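Local atomic coordinates of 2-polyprenyl-6-methoxyphenol hydroxylase-like FAD-dependent oxidoreductase (Streptomyces sp. NRRL 11266, PDB entry 6UI5), a protein that binds flavin-adenine dinucleotide and resembles FAD-dependent aromatic-ring hydroxylases, pairing a Rossmann-type FAD-binding domain with a thioredoxin-like C-terminal region. Residues G62-T67 and P91-L96; V184-E189 and K251-T256; D461-L466 and A475-G480. One frame throughout, in Å; residues are numbered along the deposited sequence.

Contact 1: residues G62-T67 and P91-L96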
ATOM      1  N   GLY A  62     -36.786   6.887  -4.357  1.00 55.61           N
ATOM      2  CA  GLY A  62     -37.317   7.826  -5.324  1.00 66.33           C
ATOM      3  C   GLY A  62     -36.203   8.209  -6.262  1.00 65.62           C
ATOM      4  O   GLY A  62     -36.340   8.132  -7.482  1.00 75.21           O
ATOM      5  N   LEU A  63     -35.070   8.587  -5.675  1.00 60.10           N
ATOM      6  CA  LEU A  63     -33.836   8.639  -6.440  1.00 50.05           C
ATOM      7  C   LEU A  63     -33.395   7.250  -6.891  1.00 62.81           C
ATOM      8  O   LEU A  63     -32.702   7.125  -7.908  1.00 54.24           O
ATOM      9  CB  LEU A  63     -32.744   9.286  -5.608  1.00 46.69           C
ATOM     10  CG  LEU A  63     -32.776  10.783  -5.299  1.00 56.72           C
ATOM     11  CD1 LEU A  63     -31.593  11.060  -4.397  1.00 52.72           C
ATOM     12  CD2 LEU A  63     -32.661  11.630  -6.561  1.00 54.66           C
ATOM     13  N   ARG A  64     -33.770   6.195  -6.152  1.00 72.57           N
ATOM     14  CA  ARG A  64     -33.268   4.862  -6.474  1.00 68.29           C
ATOM     15  C   ARG A  64     -34.044   4.217  -7.628  1.00 74.68           C
ATOM     16  O   ARG A  64     -33.438   3.598  -8.510  1.00 74.88           O
ATOM     17  CB  ARG A  64     -33.297   3.970  -5.221  1.00 63.46           C
ATOM     18  CG  ARG A  64     -32.029   4.046  -4.359  1.00 75.26           C
ATOM     19  CD  ARG A  64     -31.865   2.857  -3.332  1.00 81.62           C
ATOM     20  NE  ARG A  64     -32.812   2.966  -2.226  1.00 75.53           N
ATOM     21  CZ  ARG A  64     -32.492   3.298  -0.983  1.00 63.71           C
ATOM     22  NH1 ARG A  64     -31.227   3.503  -0.647  1.00 63.78           N
ATOM     23  NH2 ARG A  64     -33.451   3.411  -0.074  1.00 75.85           N
ATOM     24  N   GLU A  65     -35.372   4.355  -7.654  1.00 75.96           N
ATOM     25  CA  GLU A  65     -36.173   3.622  -8.629  1.00 83.08           C
ATOM     26  C   GLU A  65     -35.782   4.006 -10.044  1.00 86.85           C
ATOM     27  O   GLU A  65     -35.573   5.184 -10.349  1.00 86.42           O
ATOM     28  CB  GLU A  65     -37.669   3.884  -8.426  1.00 94.96           C
ATOM     29  CG  GLU A  65     -38.573   3.449  -9.604  1.00104.41           C
ATOM     30  CD  GLU A  65     -38.888   1.955  -9.611  1.00115.32           C
ATOM     31  OE1 GLU A  65     -38.351   1.218  -8.755  1.00127.40           O
ATOM     32  OE2 GLU A  65     -39.680   1.519 -10.474  1.00116.61           O
ATOM     33  N   GLY A  66     -35.676   2.991 -10.906  1.00 86.11           N
ATOM     34  CA  GLY A  66     -35.399   3.177 -12.313  1.00 92.71           C
ATOM     35  C   GLY A  66     -33.940   3.348 -12.676  1.00 96.81           C
ATOM     36  O   GLY A  66     -33.599   3.261 -13.867  1.00 89.99           O
ATOM     37  N   THR A  67     -33.067   3.591 -11.696  1.00 97.58           N
ATOM     38  CA  THR A  67     -31.660   3.847 -11.966  1.00 95.37           C
ATOM     39  C   THR A  67     -30.861   2.560 -11.845  1.00 89.46           C
ATOM     40  O   THR A  67     -31.191   1.673 -11.055  1.00 90.94           O
ATOM     41  CB  THR A  67     -31.097   4.894 -11.007  1.00 98.86           C
ATOM     42  OG1 THR A  67     -31.142   4.383  -9.670  1.00103.82           O
ATOM     43  CG2 THR A  67     -31.890   6.206 -11.099  1.00 94.53           C
ATOM     44  N   PRO A  91     -25.339  -1.570  -3.544  1.00 58.33           N
ATOM     45  CA  PRO A  91     -24.533  -1.175  -4.704  1.00 58.30           C
ATOM     46  C   PRO A  91     -24.584   0.330  -4.900  1.00 57.22           C
ATOM     47  O   PRO A  91     -25.548   0.993  -4.508  1.00 56.64           O
ATOM     48  CB  PRO A  91     -25.215  -1.900  -5.866  1.00 65.89           C
ATOM     49  CG  PRO A  91     -26.679  -2.010  -5.413  1.00 61.76           C
ATOM     50  CD  PRO A  91     -26.582  -2.269  -3.929  1.00 57.32           C
ATOM     51  N   THR A  92     -23.536   0.871  -5.525  1.00 60.55           N
ATOM     52  CA  THR A  92     -23.616   2.236  -6.042  1.00 50.44           C
ATOM     53  C   THR A  92     -24.763   2.349  -7.033  1.00 51.09           C
ATOM     54  O   THR A  92     -24.907   1.510  -7.928  1.00 58.17           O
ATOM     55  CB  THR A  92     -22.308   2.637  -6.717  1.00 46.61           C
ATOM     56  OG1 THR A  92     -21.331   2.940  -5.725  1.00 49.31           O
ATOM     57  CG2 THR A  92     -22.497   3.867  -7.552  1.00 46.11           C
ATOM     58  N   HIS A  93     -25.592   3.377  -6.857  1.00 50.38           N
ATOM     59  CA  HIS A  93     -26.683   3.651  -7.779  1.00 61.28           C
ATOM     60  C   HIS A  93     -26.342   4.832  -8.695  1.00 60.17           C
ATOM     61  O   HIS A  93     -25.678   5.790  -8.285  1.00 53.33           O
ATOM     62  CB  HIS A  93     -27.979   3.935  -7.021  1.00 58.62           C
ATOM     63  CG  HIS A  93     -28.650   2.712  -6.475  1.00 65.99           C
ATOM     64  ND1 HIS A  93     -28.073   1.911  -5.514  1.00 67.34           N
ATOM     65  CD2 HIS A  93     -29.870   2.179  -6.728  1.00 67.29           C
ATOM     66  CE1 HIS A  93     -28.901   0.926  -5.210  1.00 69.65           C
ATOM     67  NE2 HIS A  93     -29.997   1.065  -5.936  1.00 70.83           N
ATOM     68  N   MET A  94     -26.810   4.767  -9.941  1.00 73.37           N
ATOM     69  CA  MET A  94     -26.450   5.766 -10.951  1.00 69.93           C
ATOM     70  C   MET A  94     -27.488   6.881 -10.910  1.00 64.39           C
ATOM     71  O   MET A  94     -28.451   6.916 -11.674  1.00 74.37           O
ATOM     72  CB  MET A  94     -26.347   5.115 -12.320  1.00 75.66           C
ATOM     73  CG  MET A  94     -25.313   3.984 -12.368  1.00 86.09           C
ATOM     74  SD  MET A  94     -23.586   4.447 -12.615  1.00100.43           S
ATOM     75  CE  MET A  94     -22.955   4.445 -10.953  1.00101.92           C
ATOM     76  N   VAL A  95     -27.292   7.790  -9.962  1.00 58.08           N
ATOM     77  CA  VAL A  95     -28.173   8.924  -9.748  1.00 56.73           C
ATOM     78  C   VAL A  95     -27.450  10.159 -10.249  1.00 66.97           C
ATOM     79  O   VAL A  95     -26.244  10.314 -10.040  1.00 76.29           O
ATOM     80  CB  VAL A  95     -28.574   9.096  -8.272  1.00 53.14           C
ATOM     81  CG1 VAL A  95     -29.618  10.185  -8.160  1.00 60.61           C
ATOM     82  CG2 VAL A  95     -29.103   7.774  -7.693  1.00 55.34           C
ATOM     83  N   LEU A  96     -28.178  11.026 -10.924  1.00 66.72           N
ATOM     84  CA  LEU A  96     -27.571  12.181 -11.544  1.00 69.13           C
ATOM     85  C   LEU A  96     -27.549  13.319 -10.539  1.00 64.62           C
ATOM     86  O   LEU A  96     -28.565  13.603  -9.892  1.00 62.01           O
ATOM     87  CB  LEU A  96     -28.329  12.562 -12.812  1.00 84.35           C
ATOM     88  CG  LEU A  96     -28.475  11.357 -13.763  1.00103.28           C
ATOM     89  CD1 LEU A  96     -29.689  10.426 -13.451  1.00114.10           C
ATOM     90  CD2 LEU A  96     -28.452  11.760 -15.242  1.00100.98           C
TER
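Arg64 O is gripped twice by a single residue: Thr67 N closes a type II beta turn onto it, and Thr67 OG1 reaches Arg64 O at 2.7 Å from above the carbonyl plane. That bond and the torsion, with OG1 in the crowded position between the backbone N and the carbonyl carbon (chi1 64°), together fix the hydroxyl beside the edge of the His93 ring, in plane, where Thr67 OG1 lies 3.9 Å from His93 CD2. Over one face of that ring passes the aliphatic part of Arg64; its CD stands 4.0 Å from the His93 ring centroid, a CH-pi contact offset toward the rim. The guanidinium lies beyond, in salt bridges with Asp55 and Glu90. Within the FAD-binding domain this joins the loop after helix 48-55 to the edge strand 92-93 of a small antiparallel sheet, and to the chain about to enter helix 97-110. The imidazole is steadied from its other end, His93 ND1 donating to Pro91 O at 2.9 Å. Past Met94, the centre of an inverse gamma turn, with Met94 O 3.4 Å from Thr67 CB, Val95 CG1 packs crosswise on Leu63 CD2 at 3.7 Å, Leu100 and Val103 also touching Leu63.

Contact 2: residues V184-E189 and K251-T256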
ATOM      1  N   VAL A 184     -23.000  17.106 -24.208  1.00 92.15           N
ATOM      2  CA  VAL A 184     -23.220  17.428 -25.610  1.00 94.57           C
ATOM      3  C   VAL A 184     -24.580  16.891 -26.028  1.00 99.55           C
ATOM      4  O   VAL A 184     -25.051  15.873 -25.522  1.00 97.63           O
ATOM      5  CB  VAL A 184     -22.096  16.850 -26.501  1.00 92.29           C
ATOM      6  CG1 VAL A 184     -20.740  17.306 -26.010  1.00 95.09           C
ATOM      7  CG2 VAL A 184     -22.193  15.321 -26.549  1.00 94.04           C
ATOM      8  N   ALA A 185     -25.234  17.585 -26.951  1.00102.69           N
ATOM      9  CA  ALA A 185     -26.266  16.929 -27.732  1.00106.55           C
ATOM     10  C   ALA A 185     -25.625  16.301 -28.953  1.00105.55           C
ATOM     11  O   ALA A 185     -24.700  16.851 -29.550  1.00 94.64           O
ATOM     12  CB  ALA A 185     -27.380  17.874 -28.155  1.00101.22           C
ATOM     13  N   ILE A 186     -26.116  15.122 -29.298  1.00107.92           N
ATOM     14  CA  ILE A 186     -25.432  14.251 -30.232  1.00119.52           C
ATOM     15  C   ILE A 186     -26.337  13.044 -30.381  1.00131.67           C
ATOM     16  O   ILE A 186     -26.939  12.584 -29.402  1.00127.73           O
ATOM     17  CB  ILE A 186     -24.012  13.895 -29.730  1.00114.61           C
ATOM     18  CG1 ILE A 186     -23.147  13.387 -30.870  1.00108.11           C
ATOM     19  CG2 ILE A 186     -24.047  12.876 -28.616  1.00108.46           C
ATOM     20  CD1 ILE A 186     -23.247  14.272 -32.022  1.00101.95           C
ATOM     21  N   ASN A 187     -26.506  12.572 -31.612  1.00147.12           N
ATOM     22  CA  ASN A 187     -27.252  11.348 -31.857  1.00150.81           C
ATOM     23  C   ASN A 187     -26.744  10.269 -30.899  1.00147.91           C
ATOM     24  O   ASN A 187     -25.676  10.428 -30.301  1.00146.43           O
ATOM     25  CB  ASN A 187     -27.092  10.969 -33.337  1.00155.25           C
ATOM     26  CG  ASN A 187     -28.080   9.924 -33.794  1.00158.14           C
ATOM     27  OD1 ASN A 187     -28.941   9.483 -33.036  1.00158.37           O
ATOM     28  ND2 ASN A 187     -27.964   9.526 -35.056  1.00160.32           N
ATOM     29  N   ARG A 188     -27.473   9.173 -30.714  1.00148.06           N
ATOM     30  CA  ARG A 188     -26.944   8.076 -29.910  1.00145.88           C
ATOM     31  C   ARG A 188     -26.638   6.855 -30.764  1.00151.89           C
ATOM     32  O   ARG A 188     -25.473   6.458 -30.880  1.00147.00           O
ATOM     33  CB  ARG A 188     -27.903   7.711 -28.765  1.00136.91           C
ATOM     34  CG  ARG A 188     -27.434   6.535 -27.901  1.00124.84           C
ATOM     35  CD  ARG A 188     -27.980   6.636 -26.476  1.00123.74           C
ATOM     36  NE  ARG A 188     -28.286   5.332 -25.885  1.00127.11           N
ATOM     37  CZ  ARG A 188     -29.472   4.992 -25.381  1.00127.27           C
ATOM     38  NH1 ARG A 188     -29.652   3.779 -24.868  1.00126.76           N
ATOM     39  NH2 ARG A 188     -30.475   5.863 -25.377  1.00125.76           N
ATOM     40  N   GLU A 189     -27.663   6.262 -31.382  1.00167.68           N
ATOM     41  CA  GLU A 189     -27.512   5.043 -32.166  1.00176.44           C
ATOM     42  C   GLU A 189     -26.385   5.181 -33.178  1.00180.66           C
ATOM     43  O   GLU A 189     -26.519   5.881 -34.189  1.00180.84           O
ATOM     44  CB  GLU A 189     -28.825   4.679 -32.869  1.00181.81           C
ATOM     45  CG  GLU A 189     -29.774   3.813 -32.033  1.00183.62           C
ATOM     46  CD  GLU A 189     -29.559   2.317 -32.230  1.00186.69           C
ATOM     47  OE1 GLU A 189     -30.562   1.587 -32.382  1.00188.09           O
ATOM     48  OE2 GLU A 189     -28.392   1.871 -32.237  1.00188.10           O
ATOM     49  N   LYS A 251     -11.252   8.337 -32.680  1.00112.87           N
ATOM     50  CA  LYS A 251     -12.209   8.795 -33.671  1.00116.43           C
ATOM     51  C   LYS A 251     -12.693  10.189 -33.287  1.00118.98           C
ATOM     52  O   LYS A 251     -12.273  10.756 -32.279  1.00115.93           O
ATOM     53  CB  LYS A 251     -13.363   7.798 -33.779  1.00118.17           C
ATOM     54  CG  LYS A 251     -13.087   6.620 -34.701  1.00122.07           C
ATOM     55  CD  LYS A 251     -14.371   5.849 -34.954  1.00128.10           C
ATOM     56  CE  LYS A 251     -14.442   5.285 -36.370  1.00132.08           C
ATOM     57  NZ  LYS A 251     -15.829   4.829 -36.713  1.00129.94           N
ATOM     58  N   GLU A 252     -13.587  10.762 -34.089  1.00122.17           N
ATOM     59  CA  GLU A 252     -14.173  12.035 -33.697  1.00120.04           C
ATOM     60  C   GLU A 252     -15.677  11.913 -33.505  1.00109.41           C
ATOM     61  O   GLU A 252     -16.357  11.135 -34.178  1.00115.15           O
ATOM     62  CB  GLU A 252     -13.873  13.163 -34.683  1.00133.24           C
ATOM     63  CG  GLU A 252     -14.160  14.521 -34.041  1.00144.75           C
ATOM     64  CD  GLU A 252     -13.465  15.672 -34.710  1.00155.89           C
ATOM     65  OE1 GLU A 252     -13.473  16.776 -34.125  1.00158.61           O
ATOM     66  OE2 GLU A 252     -12.911  15.477 -35.811  1.00164.69           O
ATOM     67  N   LEU A 253     -16.163  12.723 -32.571  1.00100.00           N
ATOM     68  CA  LEU A 253     -17.551  12.755 -32.153  1.00 98.75           C
ATOM     69  C   LEU A 253     -18.359  13.596 -33.133  1.00108.56           C
ATOM     70  O   LEU A 253     -17.999  14.744 -33.406  1.00106.01           O
ATOM     71  CB  LEU A 253     -17.595  13.348 -30.745  1.00 96.07           C
ATOM     72  CG  LEU A 253     -18.844  13.707 -29.975  1.00 99.06           C
ATOM     73  CD1 LEU A 253     -19.272  12.498 -29.150  1.00100.45           C
ATOM     74  CD2 LEU A 253     -18.485  14.881 -29.087  1.00 97.81           C
ATOM     75  N   LYS A 254     -19.458  13.043 -33.648  1.00126.01           N
ATOM     76  CA  LYS A 254     -20.218  13.697 -34.714  1.00146.67           C
ATOM     77  C   LYS A 254     -20.982  14.908 -34.178  1.00161.41           C
ATOM     78  O   LYS A 254     -22.159  15.099 -34.501  1.00176.35           O
ATOM     79  CB  LYS A 254     -21.165  12.681 -35.366  1.00152.20           C
ATOM     80  CG  LYS A 254     -21.719  13.040 -36.744  1.00156.88           C
ATOM     81  CD  LYS A 254     -22.687  11.956 -37.225  1.00158.75           C
ATOM     82  CE  LYS A 254     -23.922  11.882 -36.326  1.00160.02           C
ATOM     83  NZ  LYS A 254     -24.649  10.583 -36.419  1.00160.55           N
ATOM     84  N   ALA A 255     -20.283  15.778 -33.448  1.00153.82           N
ATOM     85  CA  ALA A 255     -20.878  16.698 -32.480  1.00144.20           C
ATOM     86  C   ALA A 255     -21.944  17.630 -33.057  1.00139.11           C
ATOM     87  O   ALA A 255     -21.736  18.276 -34.088  1.00150.09           O
ATOM     88  CB  ALA A 255     -19.763  17.524 -31.860  1.00142.91           C
ATOM     89  N   THR A 256     -23.067  17.753 -32.336  1.00123.13           N
ATOM     90  CA  THR A 256     -24.157  18.622 -32.761  1.00125.84           C
ATOM     91  C   THR A 256     -24.185  19.952 -32.002  1.00124.39           C
ATOM     92  O   THR A 256     -23.955  21.007 -32.600  1.00132.37           O
ATOM     93  CB  THR A 256     -25.503  17.901 -32.624  1.00128.86           C
ATOM     94  OG1 THR A 256     -25.674  17.024 -33.749  1.00135.28           O
ATOM     95  CG2 THR A 256     -26.668  18.891 -32.606  1.00126.69           C
TER
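Ile186 follows directly after strand 176-185, with CB directed neither at the 251-256 segment nor away from it; the torsions do the steering. CG1 is anti to the backbone N (chi1 -161°), which leaves CG2 in the crowded position between the backbone N and the carbonyl carbon. CG1 turns toward the opposite segment and comes within 4.3 Å of Leu253 CD1, a loose apolar contact. A bend at chi2 (48°) then lays the tip across the backbone: Ile186 CD1 sits 3.4 Å from Ala255 CA and 3.5 Å from Thr256 N. Its approach to the carbonyl of Lys254 is too tight in the model to carry meaning. The backbone it lies against is sharply folded, because Lys254 is the centre of an inverse gamma turn in which Ala255 N bonds to Leu253 O. In the fold, strand 176-185 runs between strands 216-225 and 257-271 of an antiparallel sheet in the FAD-binding domain, and the turn lies in the link from helix 238-249 into strand 257-271. Pairing continues up to this point: Ala185 bonds to Glu257 through the backbone, and Thr256 N gives a weak hydrogen bond to Ala185 O (3.4 Å, 142°). The same oxygen lies 3.3 Å from Thr256 CB. Leu241 of the helix touches both Val184 and Leu253, while Met217 of strand 216-225 touches Ile186 and Leu253. At the surface, Asn187 and Lys254 run side by side in the same direction, with Asn187 ND2 and Lys254 NZ 3.7 Å apart, two nitrogens in proximity and not a hydrogen bond.

Contact 3: residues D461-L466 and A475-G480; sequences DLPGTL and AWHDGG
Asp478 spends both carboxylate oxygens on the facing segment. Its CG takes the crowded position between the backbone N and the carbonyl carbon (chi1 62°), which brings the group up against the backbone at Gly464 and Thr465, where strand 465-468 begins. OD1 accepts from two amides: Thr465 N bonds to Asp478 OD1 at 3.0 Å, from above the carboxylate plane, and Gly464 N adds a weak bond. OD2 takes the hydroxyl, Thr465 OG1 to Asp478 OD2 being modelled at a very short 2.4 Å. The backbone answers in return, Asp478 N giving a weak bond to Thr465 O (3.4 Å), an oxygen that also receives a CA-H...O contact from His477. On the imidazole, His477 ND1 accepts a nearly straight bond from Gly479 N (3.0 Å, 167°), in the ring plane, and NE2 bonds to Asp400; this is consistent with a proton on NE2. Trp476 NE1 is satisfied by Gly483 O. Apolar contacts accompany these bonds: Thr465 CG2 meets the six-membered end of the indole edge-on, 3.5 Å from Trp476 CZ3, while Pro463 CG rests 3.8 Å from His477 CB. Leu466 and His477 form a non-hydrogen-bonded antiparallel pair, their side chains on the same face, with Leu466 CG 3.9 Å from His477 CB. The whole is the open end of a beta hairpin, strands 465-468 and 474-477, followed by helix 484-495, the beta-beta-alpha unit that ends a thioredoxin-like fold.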
ATOM      1  N   ASP A 461     -27.071 -10.657  13.944  1.00 68.42           N
ATOM      2  CA  ASP A 461     -25.725 -10.105  13.876  1.00 61.10           C
ATOM      3  C   ASP A 461     -25.654  -8.661  14.332  1.00 54.09           C
ATOM      4  O   ASP A 461     -24.710  -7.956  13.995  1.00 65.95           O
ATOM      5  CB  ASP A 461     -25.122 -10.256  12.483  1.00 73.58           C
ATOM      6  CG  ASP A 461     -24.666 -11.670  12.218  1.00 97.04           C
ATOM      7  OD1 ASP A 461     -23.875 -12.201  13.038  1.00105.40           O
ATOM      8  OD2 ASP A 461     -25.124 -12.260  11.214  1.00104.34           O
ATOM      9  N   LEU A 462     -26.633  -8.214  15.099  1.00 51.82           N
ATOM     10  CA  LEU A 462     -26.626  -6.944  15.796  1.00 54.71           C
ATOM     11  C   LEU A 462     -26.902  -7.183  17.276  1.00 56.65           C
ATOM     12  O   LEU A 462     -27.674  -8.089  17.641  1.00 44.70           O
ATOM     13  CB  LEU A 462     -27.691  -5.999  15.223  1.00 58.80           C
ATOM     14  CG  LEU A 462     -27.395  -5.314  13.883  1.00 68.35           C
ATOM     15  CD1 LEU A 462     -28.452  -4.261  13.637  1.00 66.68           C
ATOM     16  CD2 LEU A 462     -25.991  -4.702  13.845  1.00 69.81           C
ATOM     17  N   PRO A 463     -26.308  -6.384  18.152  1.00 51.62           N
ATOM     18  CA  PRO A 463     -26.585  -6.543  19.592  1.00 48.93           C
ATOM     19  C   PRO A 463     -28.042  -6.279  19.928  1.00 57.63           C
ATOM     20  O   PRO A 463     -28.839  -5.955  19.042  1.00 54.74           O
ATOM     21  CB  PRO A 463     -25.685  -5.489  20.240  1.00 52.24           C
ATOM     22  CG  PRO A 463     -25.553  -4.413  19.123  1.00 51.31           C
ATOM     23  CD  PRO A 463     -25.391  -5.266  17.885  1.00 44.19           C
ATOM     24  N   GLY A 464     -28.381  -6.377  21.219  1.00 54.55           N
ATOM     25  CA  GLY A 464     -29.760  -6.216  21.638  1.00 39.89           C
ATOM     26  C   GLY A 464     -30.194  -4.777  21.792  1.00 48.37           C
ATOM     27  O   GLY A 464     -31.383  -4.474  21.636  1.00 59.88           O
ATOM     28  N   THR A 465     -29.254  -3.874  22.087  1.00 47.54           N
ATOM     29  CA  THR A 465     -29.548  -2.456  22.288  1.00 54.76           C
ATOM     30  C   THR A 465     -28.473  -1.617  21.598  1.00 52.12           C
ATOM     31  O   THR A 465     -27.316  -2.035  21.493  1.00 54.24           O
ATOM     32  CB  THR A 465     -29.633  -2.123  23.804  1.00 55.33           C
ATOM     33  OG1 THR A 465     -30.141  -3.265  24.526  1.00 59.84           O
ATOM     34  CG2 THR A 465     -30.541  -0.899  24.081  1.00 43.66           C
ATOM     35  N   LEU A 466     -28.854  -0.433  21.114  1.00 46.01           N
ATOM     36  CA  LEU A 466     -27.887   0.458  20.462  1.00 45.70           C
ATOM     37  C   LEU A 466     -28.357   1.895  20.620  1.00 46.07           C
ATOM     38  O   LEU A 466     -29.565   2.177  20.680  1.00 51.19           O
ATOM     39  CB  LEU A 466     -27.673   0.159  18.961  1.00 34.72           C
ATOM     40  CG  LEU A 466     -27.277  -1.253  18.449  1.00 37.54           C
ATOM     41  CD1 LEU A 466     -28.480  -2.081  18.035  1.00 35.55           C
ATOM     42  CD2 LEU A 466     -26.261  -1.264  17.336  1.00 34.00           C
ATOM     43  N   ALA A 475     -23.020   5.332  18.980  1.00 39.94           N
ATOM     44  CA  ALA A 475     -22.192   5.788  20.085  1.00 44.69           C
ATOM     45  C   ALA A 475     -22.154   4.799  21.242  1.00 52.15           C
ATOM     46  O   ALA A 475     -21.346   4.971  22.157  1.00 65.08           O
ATOM     47  CB  ALA A 475     -22.690   7.150  20.588  1.00 47.77           C
ATOM     48  N   TRP A 476     -22.984   3.760  21.212  1.00 50.91           N
ATOM     49  CA  TRP A 476     -23.076   2.813  22.316  1.00 52.32           C
ATOM     50  C   TRP A 476     -23.908   1.624  21.874  1.00 55.29           C
ATOM     51  O   TRP A 476     -24.891   1.780  21.135  1.00 61.66           O
ATOM     52  CB  TRP A 476     -23.716   3.450  23.562  1.00 49.15           C
ATOM     53  CG  TRP A 476     -24.079   2.481  24.679  1.00 66.31           C
ATOM     54  CD1 TRP A 476     -23.348   2.224  25.816  1.00 67.36           C
ATOM     55  CD2 TRP A 476     -25.261   1.678  24.782  1.00 69.96           C
ATOM     56  NE1 TRP A 476     -23.999   1.316  26.605  1.00 68.38           N
ATOM     57  CE2 TRP A 476     -25.172   0.958  25.999  1.00 73.29           C
ATOM     58  CE3 TRP A 476     -26.389   1.504  23.973  1.00 64.84           C
ATOM     59  CZ2 TRP A 476     -26.165   0.064  26.420  1.00 70.64           C
ATOM     60  CZ3 TRP A 476     -27.371   0.616  24.388  1.00 75.34           C
ATOM     61  CH2 TRP A 476     -27.256  -0.092  25.608  1.00 72.85           C
ATOM     62  N   HIS A 477     -23.525   0.454  22.356  1.00 47.88           N
ATOM     63  CA  HIS A 477     -24.326  -0.753  22.210  1.00 54.91           C
ATOM     64  C   HIS A 477     -23.887  -1.747  23.291  1.00 60.40           C
ATOM     65  O   HIS A 477     -22.820  -1.596  23.889  1.00 61.84           O
ATOM     66  CB  HIS A 477     -24.175  -1.312  20.800  1.00 37.77           C
ATOM     67  CG  HIS A 477     -22.852  -1.962  20.552  1.00 49.31           C
ATOM     68  ND1 HIS A 477     -22.390  -3.023  21.308  1.00 47.58           N
ATOM     69  CD2 HIS A 477     -21.885  -1.699  19.638  1.00 51.43           C
ATOM     70  CE1 HIS A 477     -21.199  -3.386  20.868  1.00 57.29           C
ATOM     71  NE2 HIS A 477     -20.872  -2.607  19.850  1.00 56.13           N
ATOM     72  N   ASP A 478     -24.699  -2.801  23.504  1.00 54.94           N
ATOM     73  CA  ASP A 478     -24.478  -3.754  24.602  1.00 57.23           C
ATOM     74  C   ASP A 478     -24.100  -5.156  24.128  1.00 53.14           C
ATOM     75  O   ASP A 478     -24.472  -6.139  24.759  1.00 58.33           O
ATOM     76  CB  ASP A 478     -25.711  -3.859  25.503  1.00 52.51           C
ATOM     77  CG  ASP A 478     -26.964  -4.374  24.761  1.00 54.89           C
ATOM     78  OD1 ASP A 478     -26.855  -4.828  23.606  1.00 57.47           O
ATOM     79  OD2 ASP A 478     -28.079  -4.317  25.327  1.00 60.44           O
ATOM     80  N   GLY A 479     -23.408  -5.270  23.007  1.00 46.56           N
ATOM     81  CA  GLY A 479     -22.949  -6.564  22.538  1.00 54.20           C
ATOM     82  C   GLY A 479     -21.493  -6.835  22.885  1.00 62.13           C
ATOM     83  O   GLY A 479     -20.987  -7.938  22.649  1.00 64.77           O
ATOM     84  N   GLY A 480     -20.796  -5.817  23.396  1.00 58.45           N
ATOM     85  CA  GLY A 480     -19.552  -6.032  24.106  1.00 62.30           C
ATOM     86  C   GLY A 480     -19.863  -6.094  25.591  1.00 62.81           C
ATOM     87  O   GLY A 480     -20.842  -6.729  26.002  1.00 67.56           O
TER

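How the contacts relate
From the N terminus, contact 1 comes first: the 23 residues between its segments include strands 69-75 and 78-80, so it brings the loop after helix 48-55 back to the third strand of that small sheet. Contact 2 spans a longer excursion of 61 residues, with strands 206-211 and 216-225 and helix 238-249, and joins the ends of two neighbouring strands in the larger antiparallel sheet. Contact 3 closes a loop of just eight residues, tying hairpin strands 465-468 and 474-477 in the thioredoxin-like C-terminal region. The three stand in series, none nesting or crossing. Contacts 1 and 2 share the FAD-binding domain, while contacts 2 and 3 lie on opposite sides of the chain's centre, their centres about 55 Å apart.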